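Side-chain contacts in acetyltransferase Atu2258 (Agrobacterium tumefaciens str. C58, PDB 2G3A), which transfers an acetyl group from acetyl coenzyme A to acceptor substrates, with a preference for glucosamine 6-phosphate or dopamine: residues T55-N58 / D59-V63; L81-E85 / A86-Q90; E101-A104 / R105-C109; T116-P119 / D120-R123. All coordinates share one frame; numbering follows the deposited sequence. Where two conformers were deposited one is given.

Interaction 1. Residues T55-N58 / D59-V63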
ATOM      1  N   THR A  55      11.723  14.987   5.293  1.00 24.33           N
ATOM      2  CA  THR A  55      12.145  14.715   6.651  1.00 25.18           C
ATOM      3  C   THR A  55      12.127  15.999   7.460  1.00 24.74           C
ATOM      4  O   THR A  55      12.497  17.067   6.972  1.00 25.48           O
ATOM      5  CB  THR A  55      13.540  14.057   6.722  1.00 24.81           C
ATOM      6  OG1 THR A  55      14.442  14.737   5.840  1.00 29.11           O
ATOM      7  CG2 THR A  55      13.458  12.583   6.319  1.00 27.88           C
ATOM      8  N   ILE A  56      11.649  15.874   8.687  1.00 23.12           N
ATOM      9  CA  ILE A  56      11.725  16.929   9.673  1.00 23.34           C
ATOM     10  C   ILE A  56      12.963  16.615  10.505  1.00 23.53           C
ATOM     11  O   ILE A  56      13.022  15.566  11.141  1.00 24.87           O
ATOM     12  CB  ILE A  56      10.474  16.935  10.569  1.00 22.14           C
ATOM     13  CG1 ILE A  56       9.207  17.155   9.712  1.00 22.18           C
ATOM     14  CG2 ILE A  56      10.633  17.986  11.670  1.00 28.53           C
ATOM     15  CD1 ILE A  56       7.884  17.102  10.494  1.00 24.48           C
ATOM     16  N   ARG A  57      13.936  17.523  10.486  1.00 23.62           N
ATOM     17  CA  ARG A  57      15.235  17.304  11.122  1.00 24.60           C
ATOM     18  C   ARG A  57      15.597  18.381  12.153  1.00 24.79           C
ATOM     19  O   ARG A  57      15.454  19.574  11.899  1.00 24.26           O
ATOM     20  CB  ARG A  57      16.331  17.185  10.059  1.00 21.67           C
ATOM     21  CG  ARG A  57      16.197  15.952   9.183  1.00 24.58           C
ATOM     22  CD  ARG A  57      17.124  16.048   7.991  1.00 27.46           C
ATOM     23  NE  ARG A  57      17.066  14.868   7.127  1.00 26.86           N
ATOM     24  CZ  ARG A  57      17.787  13.758   7.304  1.00 22.63           C
ATOM     25  NH1 ARG A  57      18.604  13.644   8.341  1.00 21.63           N
ATOM     26  NH2 ARG A  57      17.670  12.748   6.447  1.00 24.91           N
ATOM     27  N   ASN A  58      16.061  17.943  13.317  1.00 26.27           N
ATOM     28  CA  ASN A  58      16.468  18.864  14.381  1.00 29.20           C
ATOM     29  C   ASN A  58      17.845  19.501  14.130  1.00 29.91           C
ATOM     30  O   ASN A  58      18.432  19.334  13.055  1.00 29.00           O
ATOM     31  CB  ASN A  58      16.418  18.169  15.753  1.00 30.83           C
ATOM     32  CG  ASN A  58      17.357  16.959  15.852  1.00 33.73           C
ATOM     33  OD1 ASN A  58      17.077  16.011  16.585  1.00 41.40           O
ATOM     34  ND2 ASN A  58      18.464  16.993  15.123  1.00 30.46           N
ATOM     35  N   ASP A  59      18.352  20.217  15.132  1.00 31.21           N
ATOM     36  CA  ASP A  59      19.650  20.898  15.031  1.00 33.01           C
ATOM     37  C   ASP A  59      20.854  19.988  14.766  1.00 31.99           C
ATOM     38  O   ASP A  59      21.855  20.445  14.214  1.00 32.68           O
ATOM     39  CB  ASP A  59      19.907  21.776  16.267  1.00 34.38           C
ATOM     40  CG  ASP A  59      19.350  23.191  16.114  1.00 40.98           C
ATOM     41  OD1 ASP A  59      19.193  23.875  17.149  1.00 46.89           O
ATOM     42  OD2 ASP A  59      19.073  23.626  14.971  1.00 46.03           O
ATOM     43  N   ASP A  60      20.778  18.722  15.174  1.00 31.13           N
ATOM     44  CA  ASP A  60      21.850  17.772  14.858  1.00 31.07           C
ATOM     45  C   ASP A  60      21.534  16.815  13.699  1.00 29.18           C
ATOM     46  O   ASP A  60      22.103  15.726  13.610  1.00 28.11           O
ATOM     47  CB  ASP A  60      22.366  17.028  16.106  1.00 33.55           C
ATOM     48  CG  ASP A  60      21.258  16.429  16.946  1.00 39.13           C
ATOM     49  OD1 ASP A  60      20.384  15.731  16.390  1.00 48.42           O
ATOM     50  OD2 ASP A  60      21.279  16.642  18.179  1.00 46.27           O
ATOM     51  N   ASN A  61      20.628  17.245  12.819  1.00 28.11           N
ATOM     52  CA  ASN A  61      20.293  16.536  11.574  1.00 28.20           C
ATOM     53  C   ASN A  61      19.507  15.212  11.745  1.00 27.57           C
ATOM     54  O   ASN A  61      19.314  14.465  10.779  1.00 27.62           O
ATOM     55  CB  ASN A  61      21.555  16.351  10.704  1.00 27.40           C
ATOM     56  CG  ASN A  61      21.231  16.058   9.252  1.00 31.05           C
ATOM     57  OD1 ASN A  61      20.552  16.840   8.581  1.00 31.91           O
ATOM     58  ND2 ASN A  61      21.716  14.922   8.758  1.00 28.99           N
ATOM     59  N   SER A  62      19.039  14.934  12.962  1.00 27.20           N
ATOM     60  CA  SER A  62      18.217  13.741  13.216  1.00 26.51           C
ATOM     61  C   SER A  62      16.798  13.901  12.673  1.00 25.97           C
ATOM     62  O   SER A  62      16.185  14.946  12.850  1.00 23.32           O
ATOM     63  CB  SER A  62      18.151  13.422  14.710  1.00 26.12           C
ATOM     64  OG  SER A  62      19.291  12.688  15.120  1.00 29.61           O
ATOM     65  N   VAL A  63      16.294  12.848  12.029  1.00 28.12           N
ATOM     66  CA  VAL A  63      14.912  12.782  11.557  1.00 29.24           C
ATOM     67  C   VAL A  63      13.990  12.514  12.746  1.00 30.50           C
ATOM     68  O   VAL A  63      14.141  11.509  13.455  1.00 30.64           O
ATOM     69  CB  VAL A  63      14.733  11.672  10.479  1.00 30.44           C
ATOM     70  CG1 VAL A  63      13.280  11.596   9.972  1.00 27.28           C
ATOM     71  CG2 VAL A  63      15.699  11.887   9.322  1.00 30.55           C
TER

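Interaction 2. Residues L81-E85 / A86-Q90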
ATOM      1  N   LEU A  81       3.018   9.429   7.249  1.00 23.05           N
ATOM      2  CA  LEU A  81       3.144  10.792   7.733  1.00 23.30           C
ATOM      3  C   LEU A  81       3.157  10.754   9.234  1.00 24.22           C
ATOM      4  O   LEU A  81       2.212  10.243   9.848  1.00 24.97           O
ATOM      5  CB  LEU A  81       1.976  11.653   7.245  1.00 25.12           C
ATOM      6  CG  LEU A  81       2.094  13.180   7.313  1.00 26.53           C
ATOM      7  CD1 LEU A  81       1.112  13.832   6.353  1.00 31.64           C
ATOM      8  CD2 LEU A  81       1.898  13.742   8.737  1.00 27.75           C
ATOM      9  N   PHE A  82       4.231  11.288   9.826  1.00 22.12           N
ATOM     10  CA  PHE A  82       4.344  11.366  11.271  1.00 21.59           C
ATOM     11  C   PHE A  82       4.786  12.754  11.737  1.00 23.03           C
ATOM     12  O   PHE A  82       5.803  13.298  11.287  1.00 23.74           O
ATOM     13  CB  PHE A  82       5.306  10.290  11.807  1.00 23.69           C
ATOM     14  CG  PHE A  82       5.474  10.325  13.305  1.00 24.50           C
ATOM     15  CD1 PHE A  82       4.541   9.707  14.139  1.00 21.36           C
ATOM     16  CD2 PHE A  82       6.551  10.988  13.885  1.00 26.82           C
ATOM     17  CE1 PHE A  82       4.678   9.745  15.506  1.00 24.15           C
ATOM     18  CE2 PHE A  82       6.698  11.037  15.284  1.00 25.06           C
ATOM     19  CZ  PHE A  82       5.763  10.414  16.088  1.00 25.77           C
ATOM     20  N   VAL A  83       4.014  13.320  12.653  1.00 23.47           N
ATOM     21  CA  VAL A  83       4.370  14.581  13.279  1.00 24.36           C
ATOM     22  C   VAL A  83       4.788  14.309  14.725  1.00 25.26           C
ATOM     23  O   VAL A  83       4.044  13.681  15.465  1.00 23.91           O
ATOM     24  CB  VAL A  83       3.192  15.595  13.201  1.00 26.77           C
ATOM     25  CG1 VAL A  83       3.522  16.863  13.963  1.00 27.20           C
ATOM     26  CG2 VAL A  83       2.863  15.919  11.738  1.00 31.95           C
ATOM     27  N   PRO A  84       5.997  14.763  15.126  1.00 27.02           N
ATOM     28  CA  PRO A  84       6.458  14.574  16.510  1.00 28.40           C
ATOM     29  C   PRO A  84       5.495  15.180  17.537  1.00 29.51           C
ATOM     30  O   PRO A  84       4.870  16.208  17.281  1.00 27.98           O
ATOM     31  CB  PRO A  84       7.803  15.309  16.538  1.00 27.98           C
ATOM     32  CG  PRO A  84       8.231  15.382  15.123  1.00 30.37           C
ATOM     33  CD  PRO A  84       6.990  15.486  14.312  1.00 26.88           C
ATOM     34  N   GLU A  85       5.372  14.538  18.693  1.00 32.34           N
ATOM     35  CA  GLU A  85       4.416  14.974  19.711  1.00 34.98           C
ATOM     36  C   GLU A  85       4.492  16.480  20.013  1.00 34.52           C
ATOM     37  O   GLU A  85       3.458  17.153  20.104  1.00 33.78           O
ATOM     38  CB  GLU A  85       4.590  14.158  20.993  1.00 36.09           C
ATOM     39  CG  GLU A  85       3.342  14.125  21.875  1.00 37.16           C
ATOM     40  CD  GLU A  85       3.567  13.357  23.174  1.00 39.56           C
ATOM     41  OE1 GLU A  85       3.418  12.114  23.173  1.00 45.54           O
ATOM     42  OE2 GLU A  85       3.898  14.002  24.192  1.00 41.77           O
ATOM     43  N   ALA A  86       5.715  17.003  20.136  1.00 33.90           N
ATOM     44  CA  ALA A  86       5.937  18.414  20.478  1.00 34.30           C
ATOM     45  C   ALA A  86       5.438  19.396  19.411  1.00 35.28           C
ATOM     46  O   ALA A  86       5.213  20.578  19.702  1.00 35.40           O
ATOM     47  CB  ALA A  86       7.414  18.667  20.790  1.00 35.12           C
HETATM   48  N   MSE A  87       5.258  18.904  18.185  1.00 33.94           N
HETATM   49  CA  MSE A  87       4.878  19.759  17.070  1.00 36.18           C
HETATM   50  C   MSE A  87       3.431  19.582  16.626  1.00 33.72           C
HETATM   51  O   MSE A  87       3.062  20.028  15.540  1.00 34.46           O
HETATM   52  CB  MSE A  87       5.797  19.507  15.879  1.00 33.63           C
HETATM   53  CG  MSE A  87       7.274  19.673  16.152  1.00 37.31           C
HETATM   54 SE   MSE A  87       8.217  19.230  14.511  1.00 48.24          SE
HETATM   55  CE  MSE A  87       8.039  20.960  13.539  1.00 38.24           C
ATOM     56  N   ARG A  88       2.601  18.935  17.439  1.00 33.36           N
ATOM     57  CA  ARG A  88       1.216  18.696  17.011  1.00 34.45           C
ATOM     58  C   ARG A  88       0.289  19.876  17.305  1.00 35.22           C
ATOM     59  O   ARG A  88       0.581  20.702  18.175  1.00 35.28           O
ATOM     60  CB  ARG A  88       0.676  17.382  17.575  1.00 36.79           C
ATOM     61  CG  ARG A  88       1.291  16.171  16.890  1.00 35.59           C
ATOM     62  CD  ARG A  88       0.889  14.883  17.553  1.00 43.42           C
ATOM     63  NE  ARG A  88       1.888  13.854  17.295  1.00 39.07           N
ATOM     64  CZ  ARG A  88       2.062  12.766  18.035  1.00 39.29           C
ATOM     65  NH1 ARG A  88       1.296  12.537  19.101  1.00 36.09           N
ATOM     66  NH2 ARG A  88       3.016  11.912  17.707  1.00 36.07           N
ATOM     67  N   GLY A  89      -0.806  19.952  16.551  1.00 35.33           N
ATOM     68  CA  GLY A  89      -1.748  21.072  16.631  1.00 37.98           C
ATOM     69  C   GLY A  89      -1.170  22.390  16.141  1.00 37.81           C
ATOM     70  O   GLY A  89      -1.491  23.456  16.673  1.00 40.11           O
ATOM     71  N   GLN A  90      -0.317  22.322  15.122  1.00 35.12           N
ATOM     72  CA  GLN A  90       0.473  23.470  14.675  1.00 31.67           C
ATOM     73  C   GLN A  90       0.591  23.525  13.144  1.00 28.62           C
ATOM     74  O   GLN A  90       1.510  24.141  12.604  1.00 25.82           O
ATOM     75  CB  GLN A  90       1.869  23.416  15.327  1.00 30.84           C
ATOM     76  CG  GLN A  90       1.874  23.812  16.811  1.00 38.12           C
ATOM     77  CD  GLN A  90       3.084  23.310  17.579  1.00 35.70           C
ATOM     78  OE1 GLN A  90       4.227  23.528  17.177  1.00 42.24           O
ATOM     79  NE2 GLN A  90       2.834  22.643  18.706  1.00 44.83           N
TER
HETATM   80  O   HOH W   1       1.703  10.766  21.334  1.00 39.84           O

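Interaction 3. Residues E101-A104 / R105-C109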
ATOM      1  N   GLU A 101       2.419  18.083  -2.217  1.00 20.90           N
ATOM      2  CA  GLU A 101       1.574  18.462  -3.352  1.00 21.80           C
ATOM      3  C   GLU A 101       2.314  19.399  -4.316  1.00 23.89           C
ATOM      4  O   GLU A 101       2.256  19.224  -5.545  1.00 23.10           O
ATOM      5  CB  GLU A 101       0.273  19.101  -2.890  1.00 20.29           C
ATOM      6  CG  GLU A 101      -0.540  19.644  -4.066  1.00 20.13           C
ATOM      7  CD  GLU A 101      -1.974  19.964  -3.705  1.00 24.69           C
ATOM      8  OE1 GLU A 101      -2.439  19.544  -2.634  1.00 22.14           O
ATOM      9  OE2 GLU A 101      -2.651  20.627  -4.513  1.00 25.40           O
ATOM     10  N   GLU A 102       2.995  20.392  -3.755  1.00 24.41           N
ATOM     11  CA  GLU A 102       3.803  21.303  -4.560  1.00 26.07           C
ATOM     12  C   GLU A 102       4.793  20.544  -5.442  1.00 24.85           C
ATOM     13  O   GLU A 102       4.916  20.844  -6.634  1.00 24.32           O
ATOM     14  CB  GLU A 102       4.514  22.337  -3.675  1.00 26.64           C
ATOM     15  CG  GLU A 102       5.343  23.345  -4.454  1.00 26.58           C
ATOM     16  CD  GLU A 102       5.987  24.397  -3.571  1.00 32.13           C
ATOM     17  OE1 GLU A 102       5.572  24.547  -2.395  1.00 40.37           O
ATOM     18  OE2 GLU A 102       6.910  25.082  -4.059  1.00 36.01           O
ATOM     19  N   GLU A 103       5.501  19.576  -4.860  1.00 24.64           N
ATOM     20  CA  GLU A 103       6.498  18.781  -5.603  1.00 25.45           C
ATOM     21  C   GLU A 103       5.822  17.886  -6.643  1.00 25.10           C
ATOM     22  O   GLU A 103       6.301  17.770  -7.784  1.00 22.77           O
ATOM     23  CB  GLU A 103       7.397  17.983  -4.640  1.00 26.56           C
ATOM     24  CG  GLU A 103       8.443  17.033  -5.288  1.00 26.12           C
ATOM     25  CD  GLU A 103       9.370  17.701  -6.307  1.00 28.66           C
ATOM     26  OE1 GLU A 103       9.515  18.940  -6.281  1.00 27.03           O
ATOM     27  OE2 GLU A 103       9.964  16.969  -7.131  1.00 31.33           O
ATOM     28  N   ALA A 104       4.681  17.298  -6.272  1.00 25.01           N
ATOM     29  CA  ALA A 104       3.916  16.451  -7.192  1.00 23.98           C
ATOM     30  C   ALA A 104       3.396  17.251  -8.384  1.00 22.95           C
ATOM     31  O   ALA A 104       3.470  16.790  -9.522  1.00 22.67           O
ATOM     32  CB  ALA A 104       2.766  15.754  -6.463  1.00 23.00           C
ATOM     33  N   ARG A 105       2.901  18.458  -8.129  1.00 23.24           N
ATOM     34  CA  ARG A 105       2.473  19.338  -9.224  1.00 25.90           C
ATOM     35  C   ARG A 105       3.638  19.676 -10.153  1.00 26.14           C
ATOM     36  O   ARG A 105       3.488  19.658 -11.378  1.00 26.08           O
ATOM     37  CB  ARG A 105       1.825  20.609  -8.684  1.00 27.39           C
ATOM     38  CG  ARG A 105       0.428  20.376  -8.120  1.00 24.02           C
ATOM     39  CD  ARG A 105      -0.046  21.633  -7.403  1.00 27.94           C
ATOM     40  NE  ARG A 105      -1.394  21.490  -6.863  1.00 21.58           N
ATOM     41  CZ  ARG A 105      -2.504  21.893  -7.483  1.00 27.72           C
ATOM     42  NH1 ARG A 105      -2.450  22.453  -8.679  1.00 23.13           N
ATOM     43  NH2 ARG A 105      -3.676  21.735  -6.902  1.00 23.80           N
ATOM     44  N   LYS A 106       4.801  19.946  -9.565  1.00 26.81           N
ATOM     45  CA  LYS A 106       6.019  20.189 -10.342  1.00 27.51           C
ATOM     46  C   LYS A 106       6.367  19.019 -11.246  1.00 27.51           C
ATOM     47  O   LYS A 106       6.797  19.208 -12.392  1.00 24.65           O
ATOM     48  CB  LYS A 106       7.204  20.470  -9.422  1.00 27.41           C
ATOM     49  CG  LYS A 106       7.212  21.845  -8.834  1.00 36.19           C
ATOM     50  CD  LYS A 106       8.632  22.383  -8.716  1.00 39.33           C
ATOM     51  CE  LYS A 106       8.659  23.653  -7.873  1.00 44.09           C
ATOM     52  NZ  LYS A 106       8.654  23.371  -6.406  1.00 39.49           N
ATOM     53  N   ARG A 107       6.174  17.806 -10.731  1.00 26.61           N
ATOM     54  CA  ARG A 107       6.478  16.589 -11.488  1.00 27.99           C
ATOM     55  C   ARG A 107       5.434  16.321 -12.576  1.00 29.48           C
ATOM     56  O   ARG A 107       5.554  15.350 -13.326  1.00 30.97           O
ATOM     57  CB  ARG A 107       6.587  15.382 -10.548  1.00 26.15           C
ATOM     58  CG  ARG A 107       7.670  15.512  -9.475  1.00 29.52           C
ATOM     59  CD  ARG A 107       7.786  14.252  -8.652  1.00 26.70           C
ATOM     60  NE  ARG A 107       8.845  14.369  -7.658  1.00 24.89           N
ATOM     61  CZ  ARG A 107       9.207  13.409  -6.809  1.00 28.93           C
ATOM     62  NH1 ARG A 107       8.613  12.220  -6.827  1.00 21.52           N
ATOM     63  NH2 ARG A 107      10.186  13.636  -5.943  1.00 26.94           N
ATOM     64  N   GLY A 108       4.410  17.176 -12.638  1.00 28.49           N
ATOM     65  CA  GLY A 108       3.320  17.047 -13.604  1.00 26.71           C
ATOM     66  C   GLY A 108       2.183  16.117 -13.204  1.00 25.03           C
ATOM     67  O   GLY A 108       1.427  15.674 -14.068  1.00 24.45           O
ATOM     68  N   CYS A 109       2.053  15.816 -11.907  1.00 23.70           N
ATOM     69  CA  CYS A 109       0.995  14.908 -11.420  1.00 25.68           C
ATOM     70  C   CYS A 109      -0.385  15.534 -11.520  1.00 25.24           C
ATOM     71  O   CYS A 109      -0.506  16.749 -11.499  1.00 24.28           O
ATOM     72  CB  CYS A 109       1.248  14.470  -9.976  1.00 24.96           C
ATOM     73  SG  CYS A 109       2.750  13.473  -9.813  1.00 29.64           S
TER
HETATM   74  O   HOH W   2       9.012  21.111  -4.872  1.00 25.30           O

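Interaction 4. Residues T116-P119 / D120-R123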
ATOM      1  N   THR A 116      -5.986   5.914   5.630  1.00 26.32           N
ATOM      2  CA  THR A 116      -5.822   6.048   7.080  1.00 26.58           C
ATOM      3  C   THR A 116      -6.835   5.227   7.867  1.00 27.21           C
ATOM      4  O   THR A 116      -7.948   4.991   7.395  1.00 25.35           O
ATOM      5  CB  THR A 116      -5.893   7.541   7.532  1.00 26.83           C
ATOM      6  OG1 THR A 116      -5.504   7.634   8.898  1.00 28.01           O
ATOM      7  CG2 THR A 116      -7.302   8.125   7.382  1.00 26.32           C
HETATM    8  N   MSE A 117      -6.440   4.807   9.065  1.00 24.77           N
HETATM    9  CA  MSE A 117      -7.380   4.244  10.041  1.00 28.43           C
HETATM   10  C   MSE A 117      -7.590   5.164  11.247  1.00 23.52           C
HETATM   11  O   MSE A 117      -8.293   4.817  12.187  1.00 22.69           O
HETATM   12  CB  MSE A 117      -6.882   2.893  10.527  1.00 28.11           C
HETATM   13  CG  MSE A 117      -5.723   3.024  11.515  1.00 33.29           C
HETATM   14 SE   MSE A 117      -5.046   1.278  12.074  1.00 46.95          SE
HETATM   15  CE  MSE A 117      -6.262   0.923  13.568  1.00 36.46           C
ATOM     16  N   ASN A 118      -6.976   6.344  11.208  1.00 24.06           N
ATOM     17  CA  ASN A 118      -6.978   7.284  12.337  1.00 24.34           C
ATOM     18  C   ASN A 118      -7.985   8.408  12.080  1.00 24.43           C
ATOM     19  O   ASN A 118      -7.802   9.175  11.134  1.00 24.45           O
ATOM     20  CB  ASN A 118      -5.552   7.833  12.488  1.00 25.47           C
ATOM     21  CG  ASN A 118      -5.395   8.771  13.657  1.00 25.52           C
ATOM     22  OD1 ASN A 118      -6.329   9.443  14.063  1.00 23.36           O
ATOM     23  ND2 ASN A 118      -4.194   8.820  14.200  1.00 24.59           N
ATOM     24  N   PRO A 119      -9.046   8.512  12.911  1.00 21.67           N
ATOM     25  CA  PRO A 119     -10.095   9.507  12.708  1.00 24.88           C
ATOM     26  C   PRO A 119      -9.560  10.952  12.737  1.00 25.64           C
ATOM     27  O   PRO A 119     -10.111  11.813  12.056  1.00 23.34           O
ATOM     28  CB  PRO A 119     -11.055   9.260  13.877  1.00 23.80           C
ATOM     29  CG  PRO A 119     -10.763   7.895  14.315  1.00 26.27           C
ATOM     30  CD  PRO A 119      -9.319   7.689  14.105  1.00 25.08           C
ATOM     31  N   ASP A 120      -8.483  11.194  13.490  1.00 25.57           N
ATOM     32  CA  ASP A 120      -7.904  12.538  13.543  1.00 26.65           C
ATOM     33  C   ASP A 120      -7.108  12.865  12.272  1.00 25.82           C
ATOM     34  O   ASP A 120      -7.130  14.010  11.802  1.00 25.61           O
ATOM     35  CB  ASP A 120      -7.060  12.735  14.796  1.00 28.46           C
ATOM     36  CG  ASP A 120      -7.892  12.656  16.065  1.00 31.49           C
ATOM     37  OD1 ASP A 120      -8.839  13.461  16.234  1.00 35.63           O
ATOM     38  OD2 ASP A 120      -7.620  11.766  16.875  1.00 33.22           O
ATOM     39  N   ALA A 121      -6.403  11.868  11.737  1.00 24.62           N
ATOM     40  CA  ALA A 121      -5.726  12.013  10.448  1.00 25.22           C
ATOM     41  C   ALA A 121      -6.747  12.209   9.334  1.00 24.72           C
ATOM     42  O   ALA A 121      -6.526  13.038   8.463  1.00 24.11           O
ATOM     43  CB  ALA A 121      -4.840  10.826  10.150  1.00 25.49           C
ATOM     44  N   LEU A 122      -7.849  11.445   9.365  1.00 23.08           N
ATOM     45  CA  LEU A 122      -8.931  11.576   8.383  1.00 25.10           C
ATOM     46  C   LEU A 122      -9.492  13.001   8.336  1.00 25.33           C
ATOM     47  O   LEU A 122      -9.665  13.566   7.256  1.00 24.29           O
ATOM     48  CB  LEU A 122     -10.065  10.563   8.652  1.00 23.77           C
ATOM     49  CG  LEU A 122     -11.322  10.619   7.758  1.00 23.73           C
ATOM     50  CD1 LEU A 122     -10.949  10.386   6.296  1.00 22.79           C
ATOM     51  CD2 LEU A 122     -12.307   9.554   8.175  1.00 26.97           C
ATOM     52  N   ARG A 123      -9.768  13.577   9.510  1.00 24.54           N
ATOM     53  CA  ARG A 123     -10.232  14.960   9.621  0.50 25.34           C
ATOM     54  C   ARG A 123      -9.214  15.950   9.037  1.00 24.38           C
ATOM     55  O   ARG A 123      -9.572  16.871   8.318  1.00 24.93           O
ATOM     56  CB  ARG A 123     -10.517  15.285  11.091  0.50 26.20           C
ATOM     57  CG  ARG A 123     -11.322  16.549  11.323  0.50 28.20           C
ATOM     58  CD  ARG A 123     -11.564  16.799  12.811  0.50 26.97           C
ATOM     59  NE  ARG A 123     -10.320  16.825  13.579  0.50 32.60           N
ATOM     60  CZ  ARG A 123      -9.944  15.878  14.434  0.50 27.69           C
ATOM     61  NH1 ARG A 123     -10.716  14.821  14.639  0.50 29.07           N
ATOM     62  NH2 ARG A 123      -8.792  15.989  15.080  0.50 26.12           N
TER

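Interaction 1. Residues T55-N58 / D59-V63
The carbonyl oxygen of Asn61 takes a short hydrogen bond, 2.7 Å, from NH1 of Arg57, whose side chain rises from the same face of the sheet as Val63. The donor lies in line with the carbonyl, at a C=O...N angle of 160°, and the oxygen sits close to the guanidinium plane. A second bond helps to fix the rotation of that plane: Arg57 NE donates to Thr55 OG1 at 2.9 Å, the hydroxyl lying somewhat out of the guanidinium plane. With CG beside the backbone N (chi1 -66°) and an extended chain as far as NE, the arginine spans both sites. Val63 then covers one guanidinium face, its CG2 lying over the centre and 3.5 Å from Arg57 CZ, while its other methyl, CG1, packs against Thr55 CG2 at 3.8 Å. The Asn61 amide lies alongside the arginine, its plane only 17° from the guanidinium.

The backbone beneath is held as well. Asn58 N donates to Ser62 O at 3.0 Å, and Asn61 N returns to Asn58 O at 3.0 Å, closing a type I turn. Arg57 and Val63 face each other as an antiparallel non-hydrogen-bonded pair, and Arg57 CA approaches Ser62 O at 3.1 Å in a CA-H...O contact. On its other side strand 50-57, outermost in this chain, pairs through Thr55, Ile56 and Arg57 with an antiparallel strand of the second subunit, which continues the sheet. This is a beta hairpin, joining strands 50-57 and 63-72 of the GNAT fold through a turn with Asn61 at positive phi.

Interaction 2. Residues L81-E85 / A86-Q90
Arg88 reaches back along the preceding residues and grips the carbonyl oxygen of Val83 side-on, with NE at 2.8 Å and NH2 at 3.0 Å from Val83 O. Its CG stands beside the backbone N (chi1 -73°), and the chain is extended from there to NE, which carries the guanidinium past Val83 in the opposite sense. Both bonds keep the oxygen in the guanidinium plane; NH2 meets it almost straight on, NE from a tilt of 35° off the carbonyl plane. On the way Arg88 CG brushes Val83 CG1 at 3.7 Å. One guanidinium face rests on Glu85 CA, and the Phe82 ring is turned 85° to the guanidinium, with Phe82 CE1 3.5 Å from Arg88 NH2.

Glu85 holds CG anti to its amide nitrogen; its CG lies 3.8 Å from Arg88 NH1, but the carboxylate does not reach the guanidinium. A water bridges the two charges instead, giving a hydrogen to Glu85 OE1 and accepting one from Arg88 NH1. Met87, a selenomethionine, lies alongside Pro84, its SE 3.9 Å from Pro84 CG, while its N donates to Pro84 O.

The stretch leads from strand 75-82 toward helix 92-106 and includes Leu81, Phe82, Val83 and Gly89, probable CoA-binding residues by analogy with relatives. Leu81 and Val83 pack on helix 92-106, Pro84 touches Thr64 of strand 63-72, and Phe82 and Arg88 lie against Pro35 and Tyr39 of the second subunit.

Interaction 3. Residues E101-A104 / R105-C109
Glu101 OE2 accepts hydrogen bonds from two nitrogens of Arg105, NE and NH2, each at 2.8 Å, in a salt bridge one helical turn long. The two side chains run side by side, carboxylate and guanidinium only 12° apart; NE uses the anti lone pair of OE2, and NH2 comes in nearly along the C-O axis. Two residues further along, the pairing between Glu103 and Arg107 is different: the Glu103 chain bends at chi2 (54°), and OE2 meets Arg107 NE at 2.9 Å with the two planes 83° apart. Between these, Lys106 NZ makes a weak salt bridge to Glu102 OE2 at 3.4 Å, and a water that donates to Glu103 OE1 accepts from the same NZ.

Around this shell, other partners hold the charges in position. Glu101 OE1 also bonds Lys150 and Tyr128, so this buried carboxylate has both oxygens engaged, and Arg107 reaches the backbone of Asp51 and the hydroxyl of Thr71. The helix itself ends in a Schellman motif: Cys109 N donates to Ala104 O at 2.9 Å and Gly108 N to Arg105 O, with Gly108 at positive phi. Beside that end the Ala104 and Cys109 CB atoms pack at 4.0 Å.

The contact spans the last turn or so of helix 92-106 and the residues just after it, in the beta-alpha-beta unit running from strand 75-82 to strand 111-116. Phe152 at the C terminus touches Glu101, Ala104, Arg105 and Cys109, while Glu103 and Arg107 rest on Leu52 of strand 50-57.

Interaction 4. Residues T116-P119 / D120-R123
Asn118 is the N-cap residue of helix 119-128: its side-chain OD1 accepts from Asp120 N at 2.8 Å and, weakly, from Ala121 N at 3.4 Å. The side chain stands with CG opposite the amide nitrogen (chi1 -177°), which turns the carboxamide oxygen toward the first N-H groups of the helix; Asp120 N approaches 23° off the carbonyl plane. The backbone oxygen of the same residue takes the first regular helical bond, from Leu122 N. An ST turn precedes the cap: Thr116 OG1 accepts from Asn118 N at 3.0 Å, which probably helps to hold the bend ahead of the helix.

The two branches of Thr116 are divided between neighbours. OG1 lies 3.5 Å from Ala121 CB, while CG2 packs against Leu122 CB at 3.9 Å, the threonine and leucine chains crossing at about a right angle. Leu122 continues onto Thr146 and Leu148 of strand 145-151, tying the new helix to the sheet.

On the helix surface Asp120 and Arg123 form a salt bridge, and Asp120 OD2 makes another to Arg43 of the second subunit, so the carboxylate is shared by two arginines. Arg123 is a predicted CoA-binding residue, followed by Thr124 and Tyr125, also assigned by similarity. In the conformer described, its chain folds at chi3 (55°) to present the guanidinium end-on, with NH1 and NH2 approaching Asp120 OD1 from opposite faces of the carboxylate, each at 2.8 Å.

In the fold
All four contacts are local, and they follow one another in series without nesting or crossing; interactions 1 and 2 close turns, 3 and 4 mark helix ends. Interaction 1 closes the hairpin between strands 50-57 and 63-72. Interaction 2 closes the bend after strand 75-82, and the two touch: Ile56 CG2 packs on Met87 SE at 3.9 Å, while Ile56 CD1 meets Pro84 CD. Interaction 3 finishes helix 92-106 before strand 111-116, and interaction 4 starts helix 119-128 just beyond that strand. The centres of interactions 2 and 4 lie about 14 Å apart, and both hold residues of the probable CoA site. All four regions also touch the second subunit.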